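Side-chain contacts in ubiquitin conjugating enzyme (Plasmodium yoelii, PDB 2PWQ), which probably takes part in ubiquitin conjugation, accepting ubiquitin as a thioester on its active-site cysteine and passing it on: residues Gly70-Ala75 / Val163-Phe168; Ile89-Lys94 / Leu127-Leu132; Asp110-Glu115 / Arg123-Ser128; Ala144-Met149 / Ala155-Thr160. All blocks are in the same frame, centred on the assembly; numbering follows the deposited sequence.

Interaction 1: Gly70-Ala75 / Val163-Phe168; sequences GHFTLA and VWTKTF
The side chain of T165 packs against G70 and the ring of F72. This is a small, buried contact in the ubiquitin-conjugating (UBC) fold, with the last turns of helix 154-168 set against the entry of strand 71-77. That strand is an inner one of the four-stranded antiparallel sheet. T165 does all the touching on the helix side. Its CG2 lies mainly against G70, while OG1 sits by the edge of the F72 ring. The methyl CG2 is turned away from the backbone N of its own residue and lies against the main chain of G70, with CG2 3.6 Å from G70 CA. G70 has no side chain, and that lets the methyl lie against its CA. The CA atoms of G70 and T165 are 5.5 Å apart, so helix and chain are close at this point. The hydroxyl OG1 lies beside the ring but forms no bond with it: T165 OG1 has its hydrogen-bond partners in A161 O, one turn back in the helix, and P66 O, in the chain before the strand. The CB of F72 does not aim at the helix, but the far end of its ring comes nearer. The two side chains cross at about a right angle. F72 also touches F91 of the next strand, which ties this contact to the main core. H71 is paired through its backbone with A169, just past the helix. At the ring edge, near its plane, F72 CZ is 4.0 Å from T165 OG1.

Interaction 2: Ile89-Lys94 / Leu127-Leu132; sequences IKFVTK and LSIQAL
I89 is the first residue of this strand segment to meet I129 of helix 122-134. Its CB points to the helix. Its methyls CG2 and CD1 both face the end of I129: I89 CD1 lies 4.1 Å from I129 CD1, and I89 CG2 is equally near that atom. The δ-methyl of I129 thus rests against both branches of I89. The two side chains meet at a slant, and their extended CG1-CD1 arms put the methyls together. I89 also touches A125 and L126, one turn earlier in the helix, and L74 of the neighbouring strand.

K90 points away from the helix, as expected for the alternation along a strand. F91 comes next, again on the helix side. Its CB does not aim at I129, but the end of the ring closes in, with CZ 3.6 Å from I129 CG2. CE1 is just as near. The methyl meets the ring obliquely at these two atoms. In I129, CG2 is anti to the backbone N and CG1 beside it; the first meets F91, and CD1 at the end of the second meets I89. All three residues are buried and apolar, and F91 reaches on to F72 and L133. The chain then leaves the strand at V92. I129 stands about 10 Å, side chain to side chain, from C108, the predicted thioester cysteine. This is the hydrophobic core of the UBC fold, where the central helix packs on the antiparallel sheet.

Interaction 3: Asp110-Glu115 / Arg123-Ser128; sequences DVLKNE and RTALLS
L112 reaches A125 and S128 with an unusual pair of torsions: chi1 is 48°, and chi2, at 130°, lies away from the staggered values. The CB of L112 already points to helix 122-134, and these torsions set its two methyls against different residues there. CD1 meets the methyl of A125, with L112 CD1 4.3 Å from A125 CB. CD2 only comes near S128, 4.4 Å from S128 OG. Both distances are loose, and just 81 Å² of surface is buried in all. L112 is the single residue of helix 110-115 that makes the contact. It spans from A125 to S128, which are three residues apart and so lie on the same side of the helix.

The hydroxyl of S128 is turned back along its own helix. Its chi1 of 85° brings OG to the carbonyl of A125, and S128 OG donates to A125 O at 3.0 Å. The donor sits tilted from the carbonyl plane. A125 is buried, and its CB touches both L112 and I89 of strand 88-91. L112 is partly exposed. Its side chain is about 9 Å from that of C108, the predicted glycyl-thioester cysteine. In the UBC fold a short helix commonly follows this cysteine. Here the leucine of that helix lightly touches the central helix, near the predicted active site.

Interaction 4: Ala144-Met149 / Ala155-Thr160; sequences AEVAKM and ALFVKT
Helices 144-149 and 155-160 have axes that approach to 9.6 Å, inclined at 130°, well away from antiparallel, and are joined by a short turn. The chains are nearest at M149 and F157, whose CA atoms are 5.8 Å apart. M149 carries most of the contact. With chi1 at -177° and chi2 near 180°, its chain extends across to the second helix, and it bends at chi3. M149 SD settles 3.6 Å from F157 CA, over the backbone of that helix. The same sulfur lies 3.8 Å from L156 CG and 3.6 Å from T160 OG1. The terminal CE touches both T160 OG1 and L156 CD2. L156 crosses the methionine at about a right angle, whereas T160 meets it on a slant.

T160 OG1 is itself tied to its own helix: it donates to L156 O at 3.2 Å, from above the carbonyl plane. That oxygen also takes the backbone N of T160, so it accepts two bonds. On the inner side V146 meets the F157 ring. Its CG1 lies in the ring plane, at the edge, 3.6 Å from F157 CE1. The ring goes on to meet W96 and, edge-to-face, Y150. V146 and F157 are buried, whereas L156 is exposed at the outer border. These are two consecutive helices at the C-terminal end of the UBC fold, seated on W96, away from the predicted active site.

The central link is between interactions 1 and 2, whose centres are 10 Å apart. Their strands are neighbours in the sheet and pair through T73 O and V92 N, 2.7 Å apart, probably a hydrogen bond. Interactions 2 and 3 share L127 and S128 of helix 122-134, and I89 CD1 touches A125 CB at 4.0 Å. Both lie near C108, the predicted thioester cysteine: side chains of I129 and L112 are about 10 Å and 9 Å from its own. Interactions 1 and 4 use different parts of helix 154-168, with centres 16 Å apart. Interaction 4 lies about 25 Å from interaction 3, centre to centre. Interactions 2 to 4 fall within the loop closed by interaction 1.

Interaction 1: Gly70-Ala75 / Val163-Phe168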
# COMPACT_ATOMS: atom_id res chain seq x y z
N GLY A 70 -1.45 7.43 -11.30
CA GLY A 70 -0.53 6.36 -10.92
C GLY A 70 -1.30 5.10 -10.56
O GLY A 70 -2.44 5.14 -10.06
N HIS A 71 -0.65 3.97 -10.84
CA HIS A 71 -1.15 2.65 -10.51
C HIS A 71 0.00 2.01 -9.78
O HIS A 71 1.09 1.74 -10.38
CB HIS A 71 -1.45 1.87 -11.80
CG HIS A 71 -2.38 2.57 -12.73
ND1 HIS A 71 -3.76 2.46 -12.64
CD2 HIS A 71 -2.14 3.42 -13.76
CE1 HIS A 71 -4.32 3.20 -13.59
NE2 HIS A 71 -3.36 3.79 -14.28
N PHE A 72 -0.19 1.82 -8.48
CA PHE A 72 0.85 1.33 -7.59
C PHE A 72 0.67 -0.11 -7.12
O PHE A 72 -0.36 -0.49 -6.50
CB PHE A 72 1.03 2.29 -6.37
CG PHE A 72 1.34 3.73 -6.76
CD1 PHE A 72 0.29 4.65 -6.99
CD2 PHE A 72 2.66 4.16 -6.97
CE1 PHE A 72 0.54 5.96 -7.36
CE2 PHE A 72 2.93 5.50 -7.36
CZ PHE A 72 1.89 6.38 -7.57
N THR A 73 1.68 -0.92 -7.40
CA THR A 73 1.72 -2.32 -7.03
C THR A 73 2.42 -2.45 -5.71
O THR A 73 3.45 -1.79 -5.52
CB THR A 73 2.51 -3.11 -8.08
OG1 THR A 73 1.83 -2.96 -9.32
CG2 THR A 73 2.58 -4.54 -7.72
N LEU A 74 1.87 -3.29 -4.82
CA LEU A 74 2.47 -3.59 -3.52
C LEU A 74 2.61 -5.11 -3.35
O LEU A 74 1.93 -5.88 -4.01
CB LEU A 74 1.65 -2.97 -2.34
CG LEU A 74 1.34 -1.46 -2.32
CD1 LEU A 74 0.03 -1.11 -3.10
CD2 LEU A 74 1.27 -0.91 -0.90
N ALA A 75 3.47 -5.53 -2.42
CA ALA A 75 3.68 -6.94 -2.08
C ALA A 75 3.12 -7.13 -0.70
O ALA A 75 3.52 -6.44 0.20
CB ALA A 75 5.22 -7.30 -2.08
N VAL A 163 6.92 13.42 -11.53
CA VAL A 163 7.79 12.77 -12.52
C VAL A 163 7.78 11.27 -12.26
O VAL A 163 7.49 10.49 -13.15
CB VAL A 163 9.28 13.36 -12.51
CG1 VAL A 163 10.27 12.51 -13.37
CG2 VAL A 163 9.31 14.80 -13.00
N TRP A 164 8.13 10.87 -11.04
CA TRP A 164 8.18 9.47 -10.67
C TRP A 164 6.89 8.69 -10.88
O TRP A 164 6.95 7.51 -11.30
CB TRP A 164 8.70 9.32 -9.25
CG TRP A 164 10.18 9.59 -9.10
CD1 TRP A 164 10.90 10.59 -9.70
CD2 TRP A 164 11.11 8.89 -8.25
NE1 TRP A 164 12.22 10.52 -9.31
CE2 TRP A 164 12.36 9.50 -8.40
CE3 TRP A 164 11.00 7.79 -7.39
CZ2 TRP A 164 13.47 9.08 -7.70
CZ3 TRP A 164 12.08 7.39 -6.69
CH2 TRP A 164 13.31 8.01 -6.85
N THR A 165 5.74 9.33 -10.65
CA THR A 165 4.45 8.71 -10.93
C THR A 165 4.26 8.43 -12.43
O THR A 165 3.80 7.34 -12.83
CB THR A 165 3.25 9.62 -10.48
OG1 THR A 165 3.33 9.83 -9.08
CG2 THR A 165 1.96 8.99 -10.82
N LYS A 166 4.61 9.42 -13.24
CA LYS A 166 4.35 9.33 -14.67
C LYS A 166 5.45 8.47 -15.33
O LYS A 166 5.26 8.01 -16.44
CB LYS A 166 4.21 10.71 -15.33
CG LYS A 166 3.00 11.50 -14.85
CD LYS A 166 2.64 12.64 -15.77
CE LYS A 166 1.43 13.42 -15.21
NZ LYS A 166 0.20 12.55 -14.94
N THR A 167 6.54 8.23 -14.60
CA THR A 167 7.65 7.38 -15.08
C THR A 167 7.52 5.92 -14.64
O THR A 167 7.60 5.01 -15.47
CB THR A 167 9.00 7.94 -14.59
OG1 THR A 167 9.07 9.31 -14.98
CG2 THR A 167 10.19 7.17 -15.19
N PHE A 168 7.33 5.72 -13.32
CA PHE A 168 7.37 4.39 -12.68
C PHE A 168 6.01 3.72 -12.41
O PHE A 168 5.95 2.51 -12.25
CB PHE A 168 8.21 4.44 -11.39
CG PHE A 168 9.61 4.92 -11.62
CD1 PHE A 168 10.06 6.10 -11.07
CD2 PHE A 168 10.45 4.20 -12.46
CE1 PHE A 168 11.38 6.56 -11.31
CE2 PHE A 168 11.76 4.64 -12.71
CZ PHE A 168 12.21 5.83 -12.14

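Interaction 2: Ile89-Lys94 / Leu127-Leu132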
# COMPACT_ATOMS: atom_id res chain seq x y z
N ILE A 89 3.43 -5.29 4.38
CA ILE A 89 3.18 -4.63 3.09
C ILE A 89 4.36 -3.72 2.74
O ILE A 89 4.89 -3.02 3.62
CB ILE A 89 1.87 -3.85 3.07
CG1 ILE A 89 0.71 -4.74 3.52
CG2 ILE A 89 1.56 -3.31 1.70
CD1 ILE A 89 -0.61 -4.01 3.62
N LYS A 90 4.76 -3.74 1.48
CA LYS A 90 5.78 -2.83 0.95
C LYS A 90 5.40 -2.50 -0.48
O LYS A 90 4.73 -3.29 -1.16
CB LYS A 90 7.16 -3.46 0.99
CG LYS A 90 7.47 -4.39 -0.17
CD LYS A 90 9.00 -4.54 -0.37
CE LYS A 90 9.32 -5.38 -1.60
NZ LYS A 90 8.84 -6.79 -1.49
N PHE A 91 5.80 -1.35 -0.97
CA PHE A 91 5.43 -1.01 -2.32
C PHE A 91 6.38 -1.79 -3.23
O PHE A 91 7.48 -2.11 -2.80
CB PHE A 91 5.64 0.49 -2.58
CG PHE A 91 4.48 1.32 -2.19
CD1 PHE A 91 4.26 1.66 -0.85
CD2 PHE A 91 3.60 1.78 -3.16
CE1 PHE A 91 3.16 2.43 -0.51
CE2 PHE A 91 2.51 2.56 -2.84
CZ PHE A 91 2.29 2.90 -1.51
N VAL A 92 5.93 -2.12 -4.43
CA VAL A 92 6.80 -2.69 -5.45
C VAL A 92 7.11 -1.55 -6.37
O VAL A 92 8.30 -1.29 -6.70
CB VAL A 92 6.12 -3.87 -6.22
CG1 VAL A 92 6.90 -4.25 -7.57
CG2 VAL A 92 6.03 -5.08 -5.30
N THR A 93 6.04 -0.85 -6.79
CA THR A 93 6.19 0.30 -7.67
C THR A 93 7.03 1.35 -6.94
O THR A 93 6.85 1.61 -5.74
CB THR A 93 4.82 0.86 -8.04
OG1 THR A 93 4.04 -0.18 -8.62
CG2 THR A 93 4.91 1.97 -9.04
N LYS A 94 8.00 1.89 -7.65
CA LYS A 94 8.85 2.92 -7.10
C LYS A 94 8.05 4.21 -7.00
O LYS A 94 7.27 4.55 -7.92
CB LYS A 94 10.06 3.11 -8.05
CG LYS A 94 11.17 3.89 -7.42
CD LYS A 94 12.09 4.47 -8.44
CE LYS A 94 13.37 3.73 -8.47
NZ LYS A 94 14.00 3.23 -7.18
N LEU A 127 -6.43 0.82 1.99
CA LEU A 127 -7.10 2.13 1.97
C LEU A 127 -6.32 3.12 2.84
O LEU A 127 -6.22 4.30 2.50
CB LEU A 127 -8.53 2.05 2.50
CG LEU A 127 -9.68 1.63 1.57
CD1 LEU A 127 -10.98 1.52 2.41
CD2 LEU A 127 -9.91 2.57 0.33
N SER A 128 -5.76 2.68 3.94
CA SER A 128 -5.10 3.64 4.80
C SER A 128 -3.73 4.02 4.22
O SER A 128 -3.15 5.05 4.57
CB SER A 128 -4.93 3.09 6.22
OG SER A 128 -3.73 2.33 6.23
N ILE A 129 -3.19 3.18 3.33
CA ILE A 129 -1.94 3.52 2.69
C ILE A 129 -2.29 4.52 1.61
O ILE A 129 -1.59 5.51 1.44
CB ILE A 129 -1.21 2.27 2.14
CG1 ILE A 129 -0.67 1.46 3.33
CG2 ILE A 129 -0.02 2.68 1.19
CD1 ILE A 129 -0.44 -0.00 3.04
N GLN A 130 -3.37 4.28 0.87
CA GLN A 130 -3.79 5.26 -0.12
C GLN A 130 -4.09 6.63 0.53
O GLN A 130 -3.84 7.70 -0.08
CB GLN A 130 -5.01 4.73 -0.88
CG GLN A 130 -5.58 5.65 -1.95
CD GLN A 130 -6.91 5.15 -2.45
OE1 GLN A 130 -7.83 4.98 -1.66
NE2 GLN A 130 -7.04 4.94 -3.77
N ALA A 131 -4.65 6.61 1.74
CA ALA A 131 -4.85 7.85 2.50
C ALA A 131 -3.53 8.58 2.72
O ALA A 131 -3.45 9.78 2.49
CB ALA A 131 -5.61 7.61 3.86
N LEU A 132 -2.49 7.85 3.14
CA LEU A 132 -1.13 8.40 3.21
C LEU A 132 -0.66 9.10 1.93
O LEU A 132 -0.03 10.15 1.99
CB LEU A 132 -0.14 7.33 3.56
CG LEU A 132 0.31 7.27 4.98
CD1 LEU A 132 1.45 6.30 5.09
CD2 LEU A 132 0.72 8.68 5.48

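Interaction 3: Asp110-Glu115 / Arg123-Ser128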
# COMPACT_ATOMS: atom_id res chain seq x y z
N ASP A 110 3.96 0.50 12.02
CA ASP A 110 3.87 0.44 13.49
C ASP A 110 2.41 0.63 13.93
O ASP A 110 1.91 -0.10 14.79
CB ASP A 110 4.73 1.54 14.16
CG ASP A 110 6.24 1.26 14.12
OD1 ASP A 110 6.67 0.10 13.93
OD2 ASP A 110 7.01 2.23 14.29
N VAL A 111 1.74 1.59 13.31
CA VAL A 111 0.36 1.86 13.65
C VAL A 111 -0.52 0.63 13.48
O VAL A 111 -1.09 0.17 14.48
CB VAL A 111 -0.20 3.12 12.94
CG1 VAL A 111 -1.71 3.22 13.13
CG2 VAL A 111 0.48 4.38 13.50
N LEU A 112 -0.64 0.06 12.27
CA LEU A 112 -1.46 -1.15 12.16
C LEU A 112 -0.92 -2.35 12.94
O LEU A 112 -1.71 -3.15 13.43
CB LEU A 112 -1.90 -1.54 10.75
CG LEU A 112 -0.98 -1.59 9.55
CD1 LEU A 112 -1.18 -2.92 8.84
CD2 LEU A 112 -1.32 -0.41 8.64
N LYS A 113 0.39 -2.46 13.07
CA LYS A 113 1.00 -3.46 13.96
C LYS A 113 0.29 -3.45 15.32
O LYS A 113 -0.36 -4.42 15.68
CB LYS A 113 2.49 -3.20 14.13
CG LYS A 113 3.30 -4.34 14.73
CD LYS A 113 4.77 -3.94 14.77
CE LYS A 113 5.68 -5.15 14.69
NZ LYS A 113 7.03 -4.76 14.18
N ASN A 114 0.37 -2.35 16.06
CA ASN A 114 -0.26 -2.35 17.39
C ASN A 114 -1.76 -2.08 17.41
O ASN A 114 -2.42 -2.29 18.43
CB ASN A 114 0.52 -1.50 18.41
CG ASN A 114 1.02 -0.18 17.85
OD1 ASN A 114 2.19 0.17 18.03
ND2 ASN A 114 0.14 0.56 17.18
N GLU A 115 -2.32 -1.63 16.29
CA GLU A 115 -3.77 -1.56 16.18
C GLU A 115 -4.42 -2.87 15.70
O GLU A 115 -5.64 -3.01 15.77
CB GLU A 115 -4.22 -0.38 15.30
CG GLU A 115 -4.07 1.01 15.94
CD GLU A 115 -4.52 1.05 17.42
OE1 GLU A 115 -3.62 1.16 18.30
OE2 GLU A 115 -5.75 0.95 17.70
N ARG A 123 -7.87 -4.94 2.61
CA ARG A 123 -8.37 -3.76 1.89
C ARG A 123 -8.34 -2.50 2.78
O ARG A 123 -8.06 -1.38 2.32
CB ARG A 123 -9.80 -3.98 1.40
CG ARG A 123 -10.16 -3.01 0.28
CD ARG A 123 -11.50 -3.23 -0.32
NE ARG A 123 -11.69 -2.31 -1.44
CZ ARG A 123 -11.99 -1.02 -1.33
NH1 ARG A 123 -12.19 -0.45 -0.15
NH2 ARG A 123 -12.13 -0.29 -2.41
N THR A 124 -8.65 -2.66 4.06
CA THR A 124 -8.62 -1.45 4.88
C THR A 124 -7.14 -1.02 5.14
O THR A 124 -6.84 0.18 5.17
CB THR A 124 -9.64 -1.45 6.10
OG1 THR A 124 -9.30 -2.46 7.06
CG2 THR A 124 -11.10 -1.71 5.60
N ALA A 125 -6.22 -1.98 5.28
CA ALA A 125 -4.77 -1.64 5.37
C ALA A 125 -4.33 -0.88 4.13
O ALA A 125 -3.60 0.11 4.23
CB ALA A 125 -3.91 -2.90 5.56
N LEU A 126 -4.80 -1.33 2.98
CA LEU A 126 -4.50 -0.67 1.73
C LEU A 126 -5.17 0.69 1.57
O LEU A 126 -4.56 1.61 1.01
CB LEU A 126 -4.79 -1.59 0.53
CG LEU A 126 -4.02 -2.92 0.46
CD1 LEU A 126 -4.56 -3.75 -0.69
CD2 LEU A 126 -2.51 -2.71 0.36
N LEU A 127 -6.43 0.82 1.99
CA LEU A 127 -7.10 2.13 1.97
C LEU A 127 -6.32 3.12 2.84
O LEU A 127 -6.22 4.30 2.50
CB LEU A 127 -8.53 2.05 2.50
CG LEU A 127 -9.68 1.63 1.57
CD1 LEU A 127 -10.98 1.52 2.41
CD2 LEU A 127 -9.91 2.57 0.33
N SER A 128 -5.76 2.68 3.94
CA SER A 128 -5.10 3.64 4.80
C SER A 128 -3.73 4.02 4.22
O SER A 128 -3.15 5.05 4.57
CB SER A 128 -4.93 3.09 6.22
OG SER A 128 -3.73 2.33 6.23

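Interaction 4: Ala144-Met149 / Ala155-Thr160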
# COMPACT_ATOMS: atom_id res chain seq x y z
N ALA A 144 14.70 9.90 4.37
CA ALA A 144 15.27 11.20 4.84
C ALA A 144 15.39 12.24 3.74
O ALA A 144 15.10 13.42 3.97
CB ALA A 144 16.63 11.01 5.55
N GLU A 145 15.77 11.79 2.54
CA GLU A 145 15.97 12.69 1.40
C GLU A 145 14.63 13.22 0.85
O GLU A 145 14.53 14.40 0.49
CB GLU A 145 16.84 12.05 0.30
CG GLU A 145 17.97 11.11 0.77
CD GLU A 145 18.81 11.64 1.96
OE1 GLU A 145 19.18 10.81 2.82
OE2 GLU A 145 19.11 12.85 2.03
N VAL A 146 13.61 12.35 0.79
CA VAL A 146 12.29 12.80 0.34
C VAL A 146 11.69 13.76 1.37
O VAL A 146 11.09 14.76 0.99
CB VAL A 146 11.28 11.65 0.07
CG1 VAL A 146 10.04 12.18 -0.61
CG2 VAL A 146 11.91 10.57 -0.79
N ALA A 147 11.85 13.44 2.65
CA ALA A 147 11.28 14.24 3.74
C ALA A 147 11.94 15.62 3.85
O ALA A 147 11.26 16.63 4.07
CB ALA A 147 11.39 13.48 5.06
N LYS A 148 13.27 15.65 3.69
CA LYS A 148 14.00 16.90 3.61
C LYS A 148 13.41 17.75 2.50
O LYS A 148 13.10 18.93 2.72
CB LYS A 148 15.50 16.66 3.39
CG LYS A 148 16.34 17.94 3.24
CD LYS A 148 17.46 18.00 4.29
CE LYS A 148 18.72 17.28 3.84
NZ LYS A 148 19.44 18.06 2.80
N MET A 149 13.21 17.16 1.32
CA MET A 149 12.71 17.90 0.18
C MET A 149 11.28 18.36 0.42
O MET A 149 10.89 19.45 0.00
CB MET A 149 12.77 17.03 -1.07
CG MET A 149 12.34 17.79 -2.33
SD MET A 149 12.19 16.80 -3.83
CE MET A 149 13.91 16.57 -4.34
N ALA A 155 7.50 22.63 -3.37
CA ALA A 155 7.01 22.73 -4.74
C ALA A 155 7.84 21.81 -5.65
O ALA A 155 7.39 21.45 -6.74
CB ALA A 155 7.12 24.14 -5.23
N LEU A 156 9.06 21.50 -5.19
CA LEU A 156 9.95 20.60 -5.95
C LEU A 156 9.49 19.19 -5.65
O LEU A 156 9.39 18.36 -6.56
CB LEU A 156 11.40 20.75 -5.52
CG LEU A 156 12.47 19.82 -6.14
CD1 LEU A 156 12.33 19.77 -7.67
CD2 LEU A 156 13.86 20.22 -5.71
N PHE A 157 9.23 18.91 -4.38
CA PHE A 157 8.68 17.61 -3.99
C PHE A 157 7.53 17.21 -4.90
O PHE A 157 7.49 16.08 -5.41
CB PHE A 157 8.19 17.58 -2.54
CG PHE A 157 7.32 16.40 -2.25
CD1 PHE A 157 7.89 15.19 -1.87
CD2 PHE A 157 5.92 16.49 -2.42
CE1 PHE A 157 7.10 14.08 -1.64
CE2 PHE A 157 5.11 15.38 -2.20
CZ PHE A 157 5.69 14.18 -1.80
N VAL A 158 6.60 18.13 -5.10
CA VAL A 158 5.40 17.81 -5.84
C VAL A 158 5.84 17.43 -7.24
O VAL A 158 5.35 16.46 -7.81
CB VAL A 158 4.38 19.00 -5.84
CG1 VAL A 158 3.24 18.74 -6.79
CG2 VAL A 158 3.87 19.26 -4.42
N LYS A 159 6.76 18.21 -7.79
CA LYS A 159 7.26 17.95 -9.15
C LYS A 159 8.02 16.65 -9.26
O LYS A 159 7.83 15.92 -10.24
CB LYS A 159 8.08 19.12 -9.69
CG LYS A 159 7.20 20.20 -10.29
CD LYS A 159 6.59 19.72 -11.58
CE LYS A 159 5.81 20.81 -12.22
NZ LYS A 159 5.26 20.34 -13.52
N THR A 160 8.86 16.34 -8.28
CA THR A 160 9.62 15.08 -8.29
C THR A 160 8.66 13.86 -8.18
O THR A 160 8.73 12.89 -8.96
CB THR A 160 10.64 15.07 -7.15
OG1 THR A 160 11.56 16.14 -7.35
CG2 THR A 160 11.42 13.77 -7.09